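Local coordinates for Glyoxalase/bleomycin resistance protein/dioxygenase (Vibrio splendidus, PDB 2RK9), which belongs to the glyoxalase/bleomycin resistance protein/dioxygenase superfamily and probably binds or transforms a small molecule, at the interface of chains A and B. Coordinates in Å, arbitrary orientation; residue numbers count along the deposited sequence, not the author numbering. Chains: chain A/B, Glyoxalase/bleomycin resistance protein/dioxygenase.

The interface of chains A and B. Residues chain A 7, 9, 48-49; chain B 5-7, 79-80.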
loop_
_atom_site.group_PDB
_atom_site.type_symbol
_atom_site.label_atom_id
_atom_site.label_comp_id
_atom_site.label_asym_id
_atom_site.label_seq_id
_atom_site.Cartn_x
_atom_site.Cartn_y
_atom_site.Cartn_z
ATOM N N VAL A 7 -3.435 0.311 -6.967
ATOM C CA VAL A 7 -2.828 1.244 -6.047
ATOM C C VAL A 7 -1.389 0.756 -6.026
ATOM O O VAL A 7 -1.133 -0.432 -5.863
ATOM C CB VAL A 7 -3.421 1.192 -4.610
ATOM C CG1 VAL A 7 -3.414 -0.225 -4.075
ATOM C CG2 VAL A 7 -2.594 2.104 -3.687
ATOM N N PRO A 9 2.020 1.346 -4.059
ATOM C CA PRO A 9 2.669 2.055 -2.956
ATOM C C PRO A 9 4.041 2.570 -3.365
ATOM O O PRO A 9 4.770 1.911 -4.098
ATOM C CB PRO A 9 2.776 0.985 -1.865
ATOM C CG PRO A 9 1.662 0.018 -2.202
ATOM C CD PRO A 9 1.753 -0.058 -3.701
ATOM N N VAL A 48 2.421 -7.370 -9.676
ATOM C CA VAL A 48 2.022 -6.501 -8.576
ATOM C C VAL A 48 3.213 -5.566 -8.381
ATOM O O VAL A 48 4.331 -6.009 -8.117
ATOM C CB VAL A 48 1.723 -7.302 -7.287
ATOM C CG1 VAL A 48 1.204 -6.364 -6.210
ATOM C CG2 VAL A 48 0.688 -8.391 -7.573
ATOM N N ASP A 49 2.962 -4.269 -8.532
ATOM C CA ASP A 49 4.024 -3.277 -8.457
ATOM C C ASP A 49 4.210 -2.494 -7.165
ATOM O O ASP A 49 3.282 -2.296 -6.386
ATOM C CB ASP A 49 3.860 -2.269 -9.601
ATOM C CG ASP A 49 3.687 -2.935 -10.959
ATOM O OD1 ASP A 49 4.049 -4.119 -11.118
ATOM O OD2 ASP A 49 3.195 -2.252 -11.879
ATOM N N LEU B 5 -3.789 -10.866 -9.100
ATOM C CA LEU B 5 -2.948 -10.579 -7.944
ATOM C C LEU B 5 -2.985 -9.080 -7.680
ATOM O O LEU B 5 -2.966 -8.283 -8.611
ATOM C CB LEU B 5 -1.509 -11.006 -8.212
ATOM C CG LEU B 5 -1.245 -12.487 -8.482
ATOM C CD1 LEU B 5 0.223 -12.691 -8.767
ATOM C CD2 LEU B 5 -1.657 -13.310 -7.278
ATOM N N ARG B 6 -3.026 -8.704 -6.410
ATOM C CA ARG B 6 -3.068 -7.300 -6.025
ATOM C C ARG B 6 -2.413 -7.138 -4.665
ATOM O O ARG B 6 -2.153 -8.116 -3.965
ATOM C CB ARG B 6 -4.518 -6.821 -5.871
ATOM C CG ARG B 6 -5.411 -6.980 -7.079
ATOM C CD ARG B 6 -5.237 -5.835 -8.033
ATOM N NE ARG B 6 -6.199 -5.895 -9.132
ATOM C CZ ARG B 6 -6.137 -6.771 -10.130
ATOM N NH1 ARG B 6 -5.160 -7.670 -10.173
ATOM N NH2 ARG B 6 -7.043 -6.732 -11.098
ATOM N N VAL B 7 -2.135 -5.891 -4.308
ATOM C CA VAL B 7 -1.613 -5.594 -2.987
ATOM C C VAL B 7 -2.724 -4.757 -2.378
ATOM O O VAL B 7 -3.173 -3.789 -2.984
ATOM C CB VAL B 7 -0.295 -4.769 -2.995
ATOM C CG1 VAL B 7 -0.450 -3.482 -3.802
ATOM C CG2 VAL B 7 0.084 -4.429 -1.554
ATOM N N TRP B 79 -0.121 -8.625 0.320
ATOM C CA TRP B 79 0.401 -8.832 -1.020
ATOM C C TRP B 79 0.203 -10.232 -1.590
ATOM O O TRP B 79 0.791 -11.195 -1.091
ATOM C CB TRP B 79 1.889 -8.490 -0.972
ATOM C CG TRP B 79 2.563 -8.391 -2.288
ATOM C CD1 TRP B 79 2.823 -9.408 -3.152
ATOM C CD2 TRP B 79 3.096 -7.204 -2.885
ATOM N NE1 TRP B 79 3.491 -8.931 -4.258
ATOM C CE2 TRP B 79 3.669 -7.580 -4.119
ATOM C CE3 TRP B 79 3.143 -5.856 -2.499
ATOM C CZ2 TRP B 79 4.283 -6.661 -4.972
ATOM C CZ3 TRP B 79 3.755 -4.940 -3.352
ATOM C CH2 TRP B 79 4.314 -5.350 -4.574
ATOM N N ASP B 80 -0.606 -10.339 -2.644
ATOM C CA ASP B 80 -0.871 -11.635 -3.270
ATOM C C ASP B 80 0.321 -12.149 -4.060
ATOM O O ASP B 80 0.886 -11.429 -4.879
ATOM C CB ASP B 80 -2.069 -11.563 -4.222
ATOM C CG ASP B 80 -3.346 -11.144 -3.536
ATOM O OD1 ASP B 80 -3.518 -11.446 -2.337
ATOM O OD2 ASP B 80 -4.191 -10.519 -4.209
#
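A:Val48 packs its CG1 methyl over one face of the B:Trp79 indole, 3.5 Å from the centroid of the six-membered ring, a CH-pi contact. CG1 stands 3.3 Å above the ring plane and is displaced toward the rim, its nearest ring atom being CZ2. CG1 can reach the ring because it lies anti to the backbone N (chi1 -175°), which leaves CG2 pointing to a different partner. That second methyl meets CB of B:Leu5 at 3.5 Å, a snug fit in which the side chains cross at about a right angle. The valine thus sits among B:Trp79, B:Leu5 and B:Val7, with 99 Å² of its surface hidden. Its carbonyl O lies beyond the indole rim, 3.2 Å from CZ2 of B:Trp79.

Alongside, A:Val7 and B:Val7 meet reciprocally, the CG1 of each 3.7 Å from the backbone O of the other. CG1 of B:Val7 also reaches toward ring carbon CD of A:Pro9, a loose contact at 4.1 Å.

Behind this layer, the B:Arg6 amide N donates to B:Asp80 OD2 (3.1 Å) on its anti side, 28° out of the carboxylate plane, tying B:Leu5's segment to strand 75-80, which bears B:Trp79. B:Arg6 NH1 bonds B:Leu5 O (2.8 Å), which lies in the guanidinium plane, although NH1 stands above the carbonyl plane.

Repeated by two-fold symmetry, this mainly apolar patch packs strands 7-13 and 48-54 of chain A against strands 7-12 and 75-80 and the N-terminal loop of chain B, probably supporting a homodimer of vicinal-oxygen-chelate folds.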